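Local coordinates for alpha-L-rhamnosidase (Streptomyces avermitilis, PDB 3W5M), which hydrolyses terminal non-reducing alpha-L-rhamnose residues from citrus flavonoids such as naringin and from the arabinogalactan-protein gum arabic, at residues G339-A344 with P479-K484; R353-T358 with V473-G478; V508-L513 with R590-S595; G622-V627 with M655-F660. One frame throughout, in Å; residues are numbered along the deposited sequence. Where two conformers were deposited one is given.

Contact 1. Residues G339-A344 with P479-K484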
loop_
_atom_site.group_PDB
_atom_site.type_symbol
_atom_site.label_atom_id
_atom_site.label_comp_id
_atom_site.label_asym_id
_atom_site.label_seq_id
_atom_site.Cartn_x
_atom_site.Cartn_y
_atom_site.Cartn_z
ATOM N N GLY A 339 11.553 11.951 13.361
ATOM C CA GLY A 339 10.719 10.749 13.324
ATOM C C GLY A 339 11.307 9.550 12.611
ATOM O O GLY A 339 12.511 9.480 12.352
ATOM N N ARG A 340 10.463 8.570 12.338
ATOM C CA ARG A 340 10.893 7.336 11.708
ATOM C C ARG A 340 9.900 6.901 10.630
ATOM O O ARG A 340 9.785 5.712 10.320
ATOM C CB ARG A 340 11.073 6.247 12.778
ATOM C CG ARG A 340 9.895 6.074 13.732
ATOM C CD ARG A 340 10.282 5.184 14.905
ATOM N NE ARG A 340 9.145 4.603 15.621
ATOM C CZ ARG A 340 8.752 3.349 15.469
ATOM N NH1 ARG A 340 9.384 2.557 14.614
ATOM N NH2 ARG A 340 7.734 2.889 16.163
ATOM N N ASP A 341 9.179 7.860 10.063
ATOM C CA ASP A 341 8.168 7.517 9.060
ATOM C C ASP A 341 8.862 7.428 7.719
ATOM O O ASP A 341 9.883 8.071 7.503
ATOM C CB ASP A 341 7.056 8.578 8.965
ATOM C CG ASP A 341 6.178 8.668 10.224
ATOM O OD1 ASP A 341 6.277 7.833 11.165
ATOM O OD2 ASP A 341 5.319 9.589 10.235
ATOM N N GLN A 342 8.282 6.654 6.808
ATOM C CA GLN A 342 8.765 6.565 5.441
ATOM C C GLN A 342 7.611 6.984 4.529
ATOM O O GLN A 342 6.447 6.727 4.860
ATOM C CB GLN A 342 9.139 5.124 5.122
ATOM C CG GLN A 342 10.141 4.496 6.098
ATOM C CD GLN A 342 11.542 5.103 5.970
ATOM O OE1 GLN A 342 11.939 5.597 4.912
ATOM N NE2 GLN A 342 12.297 5.082 7.069
ATOM N N LEU A 343 7.934 7.578 3.377
ATOM C CA LEU A 343 6.897 7.922 2.381
ATOM C C LEU A 343 5.746 8.772 2.944
ATOM O O LEU A 343 4.593 8.603 2.536
ATOM C CB LEU A 343 6.361 6.622 1.735
ATOM C CG LEU A 343 7.413 5.619 1.268
ATOM C CD1 LEU A 343 6.686 4.367 0.778
ATOM C CD2 LEU A 343 8.209 6.228 0.131
ATOM N N ALA A 344 6.050 9.678 3.878
ATOM C CA ALA A 344 5.034 10.538 4.492
ATOM C C ALA A 344 4.634 11.526 3.412
ATOM O O ALA A 344 5.499 12.020 2.699
ATOM C CB ALA A 344 5.620 11.293 5.673
ATOM N N PRO A 479 1.502 5.348 10.115
ATOM C CA PRO A 479 2.504 5.751 9.156
ATOM C C PRO A 479 3.353 4.557 8.731
ATOM O O PRO A 479 3.555 3.619 9.506
ATOM C CB PRO A 479 3.357 6.722 9.966
ATOM C CG PRO A 479 2.379 7.361 10.910
ATOM C CD PRO A 479 1.539 6.184 11.337
ATOM N N VAL A 480 3.782 4.546 7.485
ATOM C CA VAL A 480 4.643 3.485 6.997
ATOM C C VAL A 480 5.982 3.632 7.735
ATOM O O VAL A 480 6.512 4.735 7.820
ATOM C CB VAL A 480 4.871 3.647 5.481
ATOM C CG1 VAL A 480 5.990 2.724 4.981
ATOM C CG2 VAL A 480 3.567 3.360 4.712
ATOM N N ARG A 481 6.485 2.528 8.294
ATOM C CA ARG A 481 7.797 2.573 8.975
ATOM C C ARG A 481 8.543 1.294 8.659
ATOM O O ARG A 481 7.939 0.329 8.221
ATOM C CB ARG A 481 7.652 2.728 10.512
ATOM C CG ARG A 481 6.964 4.032 10.926
ATOM C CD ARG A 481 6.728 4.073 12.426
ATOM N NE ARG A 481 6.045 5.317 12.701
ATOM C CZ ARG A 481 5.233 5.535 13.713
ATOM N NH1 ARG A 481 4.989 4.588 14.607
ATOM N NH2 ARG A 481 4.668 6.721 13.813
ATOM N N ILE A 482 9.873 1.304 8.823
ATOM C CA ILE A 482 10.666 0.066 8.673
ATOM C C ILE A 482 10.339 -0.829 9.852
ATOM O O ILE A 482 10.424 -0.400 11.018
ATOM C CB ILE A 482 12.181 0.383 8.613
ATOM C CG1 ILE A 482 12.461 1.226 7.364
ATOM C CG2 ILE A 482 13.042 -0.899 8.660
ATOM C CD1 ILE A 482 13.827 1.863 7.357
ATOM N N ALA A 483 9.909 -2.056 9.568
ATOM C CA ALA A 483 9.493 -2.963 10.634
ATOM C C ALA A 483 10.591 -3.973 10.914
ATOM O O ALA A 483 10.647 -4.542 12.005
ATOM C CB ALA A 483 8.217 -3.681 10.235
ATOM N N LYS A 484 11.429 -4.231 9.916
ATOM C CA LYS A 484 12.553 -5.193 10.061
ATOM C C LYS A 484 13.500 -5.125 8.889
ATOM O O LYS A 484 13.166 -4.566 7.838
ATOM C CB LYS A 484 12.094 -6.636 10.295
ATOM C CG LYS A 484 11.140 -7.205 9.284
ATOM C CD LYS A 484 10.791 -8.641 9.668
ATOM C CE LYS A 484 11.829 -9.604 9.143
ATOM N NZ LYS A 484 12.141 -10.632 10.166
HETATM O O HOH W 1 11.417 3.681 9.575
HETATM O O HOH W 2 4.149 9.901 12.680
HETATM O O HOH W 3 3.959 7.115 6.101
#
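R481 turns its guanidinium to the carboxylate of D341, and the two flat groups lie nearly in one plane. An extended arginine suits the place because it carries its head to the acid while R481 CG passes 3.3 Å from R340 O. R481 NE donates to D341 OD1 at 3.0 Å in a nearly straight bond (166°). R481 NH2 adds a longer bond to the same oxygen, from its syn side, so the salt bridge is side-on with both nitrogens on one atom. D341 OD2 bonds to Y359, and P479 CB packs 3.3 Å from D341 OD1. In one of two modelled conformers, R340 lays its guanidinium over R481 CD, an overlap that is therefore doubtful.

Next along the loop, Q342 N donates to V480 O at 2.8 Å, tying the loop to the start of strand 480-493. Q342 CG stands anti to its carbonyl carbon, and the chain bends at chi2 (-70°). Q342 NE2 lies 3.6 Å from I482 CD1 and donates to a water that also gives a proton to R340 O and takes one from I482 N. A second water links Q342 O with V480 N.

The chemistry is therefore mixed: one buried acid holds the strand's arginine, and one backbone bond, bridging waters and some apolar packing complete the join between loop and strand.

Contact 2. Residues R353-T358 with V473-G478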
loop_
_atom_site.group_PDB
_atom_site.type_symbol
_atom_site.label_atom_id
_atom_site.label_comp_id
_atom_site.label_asym_id
_atom_site.label_seq_id
_atom_site.Cartn_x
_atom_site.Cartn_y
_atom_site.Cartn_z
ATOM N N ARG A 353 -8.505 15.561 0.431
ATOM C CA ARG A 353 -7.861 15.573 1.746
ATOM C C ARG A 353 -6.375 15.239 1.608
ATOM O O ARG A 353 -5.949 14.531 0.663
ATOM C CB ARG A 353 -8.546 14.601 2.718
ATOM C CG ARG A 353 -8.288 13.126 2.411
ATOM C CD ARG A 353 -9.092 12.167 3.284
ATOM N NE ARG A 353 -10.521 12.274 2.953
ATOM C CZ ARG A 353 -11.439 12.776 3.776
ATOM N NH1 ARG A 353 -11.099 13.186 5.008
ATOM N NH2 ARG A 353 -12.707 12.868 3.371
ATOM N N VAL A 354 -5.591 15.800 2.517
ATOM C CA VAL A 354 -4.207 15.374 2.686
ATOM C C VAL A 354 -4.028 15.089 4.183
ATOM O O VAL A 354 -4.621 15.755 5.024
ATOM C CB VAL A 354 -3.199 16.405 2.134
ATOM C CG1 VAL A 354 -3.172 17.681 2.959
ATOM C CG2 VAL A 354 -1.789 15.780 1.996
ATOM N N GLN A 355 -3.204 14.104 4.517
ATOM C CA GLN A 355 -3.022 13.729 5.923
ATOM C C GLN A 355 -1.740 14.393 6.440
ATOM O O GLN A 355 -0.773 14.465 5.708
ATOM C CB GLN A 355 -2.952 12.204 6.063
ATOM C CG GLN A 355 -4.258 11.542 5.666
ATOM C CD GLN A 355 -4.440 10.142 6.226
ATOM O OE1 GLN A 355 -5.280 9.902 7.130
ATOM N NE2 GLN A 355 -3.672 9.227 5.708
ATOM N N TYR A 356 -1.756 14.907 7.665
ATOM C CA TYR A 356 -0.524 15.499 8.269
ATOM C C TYR A 356 -0.029 14.641 9.438
ATOM O O TYR A 356 -0.778 13.821 10.031
ATOM C CB TYR A 356 -0.741 16.967 8.716
ATOM C CG TYR A 356 -1.571 17.126 9.972
ATOM C CD1 TYR A 356 -0.989 17.013 11.250
ATOM C CD2 TYR A 356 -2.947 17.383 9.890
ATOM C CE1 TYR A 356 -1.749 17.151 12.406
ATOM C CE2 TYR A 356 -3.715 17.553 11.044
ATOM C CZ TYR A 356 -3.118 17.433 12.292
ATOM O OH TYR A 356 -3.854 17.549 13.448
ATOM N N GLN A 357 1.255 14.812 9.745
ATOM C CA GLN A 357 1.944 14.046 10.796
ATOM C C GLN A 357 2.339 14.996 11.911
ATOM O O GLN A 357 2.559 16.183 11.671
ATOM C CB GLN A 357 3.208 13.332 10.254
ATOM C CG GLN A 357 2.970 12.293 9.140
ATOM C CD GLN A 357 2.382 12.870 7.873
ATOM O OE1 GLN A 357 2.977 13.760 7.244
ATOM N NE2 GLN A 357 1.167 12.406 7.509
ATOM N N THR A 358 2.414 14.458 13.126
ATOM C CA THR A 358 2.796 15.225 14.317
ATOM C C THR A 358 4.017 14.549 14.951
ATOM O O THR A 358 4.002 13.332 15.178
ATOM C CB THR A 358 1.662 15.241 15.355
ATOM O OG1 THR A 358 0.481 15.815 14.772
ATOM C CG2 THR A 358 2.053 16.091 16.577
ATOM N N VAL A 473 -6.042 16.691 7.490
ATOM C CA VAL A 473 -6.524 15.872 8.604
ATOM C C VAL A 473 -5.382 15.067 9.207
ATOM O O VAL A 473 -4.491 14.669 8.471
ATOM C CB VAL A 473 -7.664 14.905 8.149
ATOM C CG1 VAL A 473 -8.860 15.717 7.653
ATOM C CG2 VAL A 473 -7.185 13.982 7.037
ATOM N N ALA A 474 -5.394 14.861 10.527
ATOM C CA ALA A 474 -4.322 14.085 11.197
ATOM C C ALA A 474 -4.363 12.673 10.630
ATOM O O ALA A 474 -5.466 12.116 10.427
ATOM C CB ALA A 474 -4.532 14.034 12.709
ATOM N N GLN A 475 -3.193 12.111 10.335
ATOM C CA GLN A 475 -3.143 10.799 9.680
ATOM C C GLN A 475 -3.899 9.754 10.499
ATOM O O GLN A 475 -3.677 9.603 11.706
ATOM C CB GLN A 475 -1.690 10.358 9.463
ATOM C CG GLN A 475 -1.596 9.010 8.772
ATOM C CD GLN A 475 -0.265 8.783 8.107
ATOM O OE1 GLN A 475 0.713 9.517 8.358
ATOM N NE2 GLN A 475 -0.210 7.770 7.235
ATOM N N VAL A 476 -4.795 9.031 9.831
ATOM C CA VAL A 476 -5.632 8.051 10.500
ATOM C C VAL A 476 -4.946 6.677 10.604
ATOM O O VAL A 476 -4.989 6.034 11.663
ATOM C CB VAL A 476 -6.978 7.894 9.746
ATOM C CG1 VAL A 476 -7.781 6.730 10.347
ATOM C CG2 VAL A 476 -7.735 9.227 9.758
ATOM N N ASP A 477 -4.376 6.192 9.505
ATOM C CA ASP A 477 -3.671 4.902 9.522
ATOM C C ASP A 477 -2.293 5.050 10.192
ATOM O O ASP A 477 -1.825 6.174 10.387
ATOM C CB ASP A 477 -3.532 4.362 8.081
ATOM C CG ASP A 477 -2.911 5.385 7.085
ATOM O OD1 ASP A 477 -3.083 6.651 7.153
ATOM O OD2 ASP A 477 -2.251 4.885 6.153
ATOM N N GLY A 478 -1.668 3.924 10.572
ATOM C CA GLY A 478 -0.259 3.944 11.023
ATOM C C GLY A 478 0.654 4.334 9.896
ATOM O O GLY A 478 0.611 3.726 8.841
#
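Strand 471-474 pairs in parallel with strand 353-360 at one edge of a five-stranded mixed sheet, and side-chain amides continue the contact where the second strand ends. V473 N donates to V354 O, and V473 O accepts from Y356 N at 2.9 Å; Q475 N then reaches Y356 O. On the face carrying Y356 and A474, the tyrosine ring receives A474 CA, 3.8 Å from the Y356 centroid, a CH-pi contact over one face and toward the rim. Alanine is small enough to lie against the ring, whose OH bonds to D21.

Within this sheet of the rhamnosidase N-terminal domain, Q355 takes over pairing as the other chain leaves the strand. An amide fits because it accepts and donates at once: Q355 OE1 takes V476 N (2.9 Å), which stands above the carbonyl plane, and Q355 NE2 gives to D477 OD1 at 3.0 Å. Q475 NE2 reaches D477 OD1 from the opposite face of the carboxylate, at 3.1 Å, so two amides grip D477. Q357 bends at chi2 (62°), which sets its CD; Q357 NE2 donates to Q475 OE1 at 3.0 Å, the amide planes almost perpendicular at 81°, while Q357 OE1 bonds to Y329.

Contact 3. Residues V508-L513 with R590-S595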
loop_
_atom_site.group_PDB
_atom_site.type_symbol
_atom_site.label_atom_id
_atom_site.label_comp_id
_atom_site.label_asym_id
_atom_site.label_seq_id
_atom_site.Cartn_x
_atom_site.Cartn_y
_atom_site.Cartn_z
ATOM N N VAL A 508 8.845 -5.979 0.712
ATOM C CA VAL A 508 8.501 -4.686 0.126
ATOM C C VAL A 508 9.184 -3.602 0.917
ATOM O O VAL A 508 9.089 -3.579 2.156
ATOM C CB VAL A 508 6.973 -4.441 0.111
ATOM C CG1 VAL A 508 6.638 -3.091 -0.525
ATOM C CG2 VAL A 508 6.274 -5.555 -0.642
ATOM N N GLY A 509 9.821 -2.681 0.198
ATOM C CA GLY A 509 10.643 -1.635 0.845
ATOM C C GLY A 509 11.799 -1.292 -0.062
ATOM O O GLY A 509 11.630 -1.151 -1.283
ATOM N N SER A 510 12.989 -1.120 0.511
ATOM C CA SER A 510 14.144 -0.795 -0.328
ATOM C C SER A 510 15.396 -1.234 0.447
ATOM O O SER A 510 15.297 -1.635 1.591
ATOM C CB SER A 510 14.185 0.719 -0.668
ATOM O OG SER A 510 14.204 1.515 0.502
ATOM N N VAL A 511 16.568 -1.146 -0.160
ATOM C CA VAL A 511 17.740 -1.717 0.477
ATOM C C VAL A 511 18.614 -0.656 1.151
ATOM O O VAL A 511 18.446 0.529 0.932
ATOM C CB VAL A 511 18.559 -2.574 -0.520
ATOM C CG1 VAL A 511 17.633 -3.462 -1.318
ATOM C CG2 VAL A 511 19.426 -1.713 -1.425
ATOM N N ARG A 512 19.507 -1.101 2.007
ATOM C CA ARG A 512 20.681 -0.314 2.375
ATOM C C ARG A 512 21.844 -0.926 1.625
ATOM O O ARG A 512 22.067 -2.156 1.709
ATOM C CB ARG A 512 20.935 -0.419 3.877
ATOM C CG ARG A 512 22.272 0.209 4.286
ATOM C CD ARG A 512 22.372 0.452 5.784
ATOM N NE ARG A 512 22.308 -0.796 6.537
ATOM C CZ ARG A 512 21.242 -1.193 7.224
ATOM N NH1 ARG A 512 20.147 -0.441 7.266
ATOM N NH2 ARG A 512 21.279 -2.350 7.864
ATOM N N LEU A 513 22.574 -0.076 0.904
ATOM C CA LEU A 513 23.767 -0.464 0.160
ATOM C C LEU A 513 24.963 0.066 0.933
ATOM O O LEU A 513 24.966 1.260 1.308
ATOM C CB LEU A 513 23.722 0.175 -1.218
ATOM C CG LEU A 513 24.932 0.049 -2.131
ATOM C CD1 LEU A 513 25.169 -1.414 -2.553
ATOM C CD2 LEU A 513 24.796 0.974 -3.330
ATOM N N ARG A 590 15.132 -3.400 3.722
ATOM C CA ARG A 590 14.452 -2.713 4.816
ATOM C C ARG A 590 12.969 -2.848 4.522
ATOM O O ARG A 590 12.477 -2.259 3.575
ATOM C CB ARG A 590 14.876 -1.249 4.901
ATOM C CG ARG A 590 16.382 -1.113 5.154
ATOM C CD ARG A 590 16.834 0.347 5.150
ATOM N NE ARG A 590 16.487 0.980 3.888
ATOM C CZ ARG A 590 16.115 2.256 3.724
ATOM N NH1 ARG A 590 16.045 3.112 4.752
ATOM N NH2 ARG A 590 15.816 2.680 2.492
ATOM N N VAL A 591 12.304 -3.687 5.300
ATOM C CA VAL A 591 10.882 -4.030 5.089
ATOM C C VAL A 591 10.014 -2.888 5.643
ATOM O O VAL A 591 10.097 -2.585 6.837
ATOM C CB VAL A 591 10.554 -5.330 5.837
ATOM C CG1 VAL A 591 9.068 -5.697 5.723
ATOM C CG2 VAL A 591 11.421 -6.475 5.298
ATOM N N MET A 592 9.193 -2.280 4.777
ATOM C CA MET A 592 8.358 -1.137 5.134
ATOM C C MET A 592 6.889 -1.432 4.965
ATOM O O MET A 592 6.511 -1.984 3.950
ATOM C CB MET A 592 8.672 0.028 4.213
ATOM C CG MET A 592 10.044 0.596 4.463
ATOM S SD MET A 592 10.454 1.859 3.233
ATOM C CE MET A 592 12.219 1.999 3.588
ATOM N N HIS A 593 6.081 -1.032 5.951
ATOM C CA HIS A 593 4.606 -1.142 5.851
ATOM C C HIS A 593 3.964 -0.294 6.922
ATOM O O HIS A 593 4.654 0.331 7.743
ATOM C CB HIS A 593 4.112 -2.618 5.937
ATOM C CG HIS A 593 4.641 -3.395 7.102
ATOM N ND1 HIS A 593 4.156 -3.248 8.387
ATOM C CD2 HIS A 593 5.560 -4.395 7.159
ATOM C CE1 HIS A 593 4.788 -4.091 9.191
ATOM N NE2 HIS A 593 5.636 -4.804 8.468
ATOM N N THR A 594 2.634 -0.221 6.895
ATOM C CA THR A 594 1.921 0.458 7.965
ATOM C C THR A 594 2.354 0.007 9.378
ATOM O O THR A 594 2.583 -1.189 9.633
ATOM C CB THR A 594 0.396 0.348 7.775
ATOM O OG1 THR A 594 -0.259 1.203 8.733
ATOM C CG2 THR A 594 -0.089 -1.063 7.942
ATOM N N SER A 595 2.471 0.969 10.298
ATOM C CA SER A 595 2.930 0.668 11.652
ATOM C C SER A 595 1.752 0.163 12.435
ATOM O O SER A 595 1.082 0.925 13.137
ATOM C CB SER A 595 3.582 1.902 12.312
ATOM O OG SER A 595 2.816 3.112 12.072
#
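R590 crosses from strand 587-594 toward S510 with its side chain beside the neighbouring strand. R590 CB lies 3.4 Å from S510 O, the carbonyl that also accepts R590 N at 2.8 Å, and CG stays near that oxygen. R590 CD comes 4.0 Å from R512 NH1. There the chain bends (chi3 -57°), placing R590 NE 3.6 Å from V511 O. At the tip R590 NH2 makes a weak bond to S510 OG, 2.8 Å long but strongly angled at the hydrogen; a further NH2 bond runs to P563 O. M592 CE rests over one face of this guanidinium, toward its rim, and lies 3.7 Å from S510 OG, so the methionine's flexible, apolar end packs beside the polar pair. Serine is compact enough to offer its hydroxyl close to the strand.

The two arginines cross at about a right angle, their guanidinium planes 70° apart. R512 has acids of its own, E485 and E562, which would offset the like charge nearby.

Beyond S510, M592 N donates to V508 O in a nearly straight bond. Between these rungs G509 faces V591 in a non-hydrogen-bonded pair, G509 CA 3.3 Å from R590 O. The chain bends sharply here; a beta carbon would run into R590 O, and the backbone conformation suits a residue without a side chain.

S510 with R590 is the adjoining hydrogen-bonded pair, its return bond from S510 N to R590 O weak. The register is that of antiparallel strands in the large sheet of the concanavalin-like beta-sandwich domain, with G509 at the bend where strand 506-508 gives way to 510-515.

Contact 4. Residues G622-V627 with M655-F660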
loop_
_atom_site.group_PDB
_atom_site.type_symbol
_atom_site.label_atom_id
_atom_site.label_comp_id
_atom_site.label_asym_id
_atom_site.label_seq_id
_atom_site.Cartn_x
_atom_site.Cartn_y
_atom_site.Cartn_z
ATOM N N GLY A 622 3.236 -6.801 2.756
ATOM C CA GLY A 622 3.819 -6.220 1.550
ATOM C C GLY A 622 2.872 -5.269 0.837
ATOM O O GLY A 622 3.286 -4.345 0.121
ATOM N N ASN A 623 1.578 -5.504 1.026
ATOM C CA ASN A 623 0.582 -4.694 0.347
ATOM C C ASN A 623 -0.200 -3.760 1.265
ATOM O O ASN A 623 -1.282 -3.250 0.880
ATOM C CB ASN A 623 -0.397 -5.637 -0.350
ATOM C CG ASN A 623 0.189 -6.225 -1.608
ATOM O OD1 ASN A 623 0.313 -5.533 -2.612
ATOM N ND2 ASN A 623 0.586 -7.494 -1.549
ATOM N N PHE A 624 0.287 -3.571 2.485
ATOM C CA PHE A 624 -0.373 -2.665 3.426
ATOM C C PHE A 624 0.571 -1.464 3.614
ATOM O O PHE A 624 1.084 -1.233 4.696
ATOM C CB PHE A 624 -0.665 -3.379 4.745
ATOM C CG PHE A 624 -2.053 -3.980 4.828
ATOM C CD1 PHE A 624 -2.665 -4.532 3.701
ATOM C CD2 PHE A 624 -2.739 -4.015 6.058
ATOM C CE1 PHE A 624 -3.943 -5.096 3.785
ATOM C CE2 PHE A 624 -4.004 -4.570 6.141
ATOM C CZ PHE A 624 -4.601 -5.118 5.010
ATOM N N LEU A 625 0.796 -0.715 2.534
ATOM C CA LEU A 625 1.617 0.507 2.521
ATOM C C LEU A 625 0.756 1.676 2.054
ATOM O O LEU A 625 0.525 1.840 0.860
ATOM C CB LEU A 625 2.809 0.372 1.568
ATOM C CG LEU A 625 4.149 -0.143 2.039
ATOM C CD1 LEU A 625 4.063 -1.684 2.072
ATOM C CD2 LEU A 625 5.248 0.317 1.068
ATOM N N SER A 626 0.303 2.480 3.005
ATOM C CA SER A 626 -0.629 3.624 2.794
ATOM C C SER A 626 -2.052 3.244 2.297
ATOM O O SER A 626 -3.065 3.728 2.845
ATOM C CB SER A 626 -0.012 4.689 1.868
ATOM O OG SER A 626 -0.867 5.818 1.792
ATOM N N VAL A 627 -2.130 2.399 1.274
ATOM C CA VAL A 627 -3.445 1.850 0.831
ATOM C C VAL A 627 -3.291 0.344 0.665
ATOM O O VAL A 627 -2.163 -0.137 0.443
ATOM C CB VAL A 627 -3.948 2.492 -0.486
ATOM C CG1 VAL A 627 -4.090 4.025 -0.369
ATOM C CG2 VAL A 627 -3.081 2.113 -1.666
ATOM N N MET A 655 -3.103 -8.841 11.294
ATOM C CA MET A 655 -2.578 -7.550 11.783
ATOM C C MET A 655 -3.740 -6.721 12.294
ATOM O O MET A 655 -4.894 -6.934 11.884
ATOM C CB MET A 655 -1.922 -6.758 10.660
ATOM C CG MET A 655 -0.715 -7.422 10.048
ATOM S SD MET A 655 -0.007 -6.495 8.669
ATOM C CE MET A 655 0.810 -5.105 9.480
ATOM N N GLU A 656 -3.448 -5.806 13.206
ATOM C CA GLU A 656 -4.434 -4.800 13.577
ATOM C C GLU A 656 -4.705 -3.968 12.318
ATOM O O GLU A 656 -3.872 -3.190 11.874
ATOM C CB GLU A 656 -3.961 -3.940 14.749
ATOM C CG GLU A 656 -5.011 -2.897 15.172
ATOM C CD GLU A 656 -4.825 -1.538 14.502
ATOM O OE1 GLU A 656 -3.774 -0.898 14.732
ATOM O OE2 GLU A 656 -5.732 -1.077 13.743
ATOM N N SER A 657 -5.874 -4.185 11.718
ATOM C CA SER A 657 -6.199 -3.617 10.417
ATOM C C SER A 657 -7.285 -2.551 10.518
ATOM O O SER A 657 -7.670 -1.966 9.502
ATOM C CB SER A 657 -6.636 -4.737 9.435
ATOM O OG SER A 657 -5.550 -5.636 9.203
ATOM N N ALA A 658 -7.725 -2.234 11.746
ATOM C CA ALA A 658 -8.803 -1.254 11.917
ATOM C C ALA A 658 -8.437 0.148 11.459
ATOM O O ALA A 658 -9.163 0.756 10.692
ATOM C CB ALA A 658 -9.283 -1.230 13.359
ATOM N N ARG A 659 -7.324 0.702 11.940
ATOM C CA ARG A 659 -6.992 2.048 11.521
ATOM C C ARG A 659 -6.716 2.065 9.999
ATOM O O ARG A 659 -7.107 3.014 9.301
ATOM C CB ARG A 659 -5.753 2.543 12.266
ATOM C CG ARG A 659 -5.964 2.806 13.769
ATOM C CD ARG A 659 -4.619 3.220 14.393
ATOM N NE ARG A 659 -3.701 2.079 14.357
ATOM C CZ ARG A 659 -2.371 2.177 14.198
ATOM N NH1 ARG A 659 -1.781 3.356 14.070
ATOM N NH2 ARG A 659 -1.637 1.065 14.147
ATOM N N PHE A 660 -6.038 1.022 9.496
ATOM C CA PHE A 660 -5.607 1.003 8.088
ATOM C C PHE A 660 -6.819 0.957 7.157
ATOM O O PHE A 660 -6.912 1.746 6.220
ATOM C CB PHE A 660 -4.689 -0.200 7.796
ATOM C CG PHE A 660 -3.936 -0.091 6.478
ATOM C CD1 PHE A 660 -2.868 0.827 6.324
ATOM C CD2 PHE A 660 -4.287 -0.896 5.402
ATOM C CE1 PHE A 660 -2.174 0.920 5.115
ATOM C CE2 PHE A 660 -3.604 -0.808 4.188
ATOM C CZ PHE A 660 -2.540 0.101 4.049
HETATM O O HOH W 4 -5.392 2.416 3.776
#
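Segment 622-627 is an irregular loop, whereas 655-660 runs through a turn into a helix, and the backbones stay well apart, V627 and F660 having the closest CA atoms at 7.6 Å. The rings of F624 and F660 bridge that separation. They form an offset stack, centroids 4.6 Å apart and planes at 18°, with F660 CD2 above the rim of the F624 ring, 3.5 Å from F624 CD2. F660 CG is anti to its backbone N (chi1 -165°), and F660 CZ comes 3.5 Å from V627 C, while S626 N lies at the ring's edge. Phenylalanine suits both places, giving a broad apolar face in a buried setting. S657 OG meets F624 at its edge, 3.6 Å from F624 CE2, and M655 SD adds an oblique Met-aromatic contact to that ring. A water donates to both S626 O and F660 O.

At the turn, E656 OE2 accepts R659 N at 3.0 Å, a capping bond, and OE1 takes NE and NH2 of R659 in a salt bridge.

Here the loop after helix 607-622 packs against the start of helix 658-671, with T594 of strand 587-594 touching both phenylalanines and K663, farther along the helix, bonding to S626 O.

How the contacts relate
Strand 587-594 and the residue after it join contacts 1, 3 and 4. From contact 1, A483 N probably bonds to V591 O at 2.8 Å; toward contact 4, T594 N probably bonds to F624 O at 2.9 Å. Contacts 1 and 2 lie 13 Å apart between centres and meet where D341 OD2 packs 3.7 Å from Q357 CG. Contact 2 also reaches helix 658-671, D477 CB lying 3.9 Å from F660 CA. Through these touches, parts of the rhamnosidase N-terminal and concanavalin-like regions meet the helical domain. Of the four, contact 4 lies nearest the catalytic domain's rhamnose site, the side chain of V627 about 8 Å from that of D630; in contact 3, the side chain of V508 is about 11 Å from that of D630.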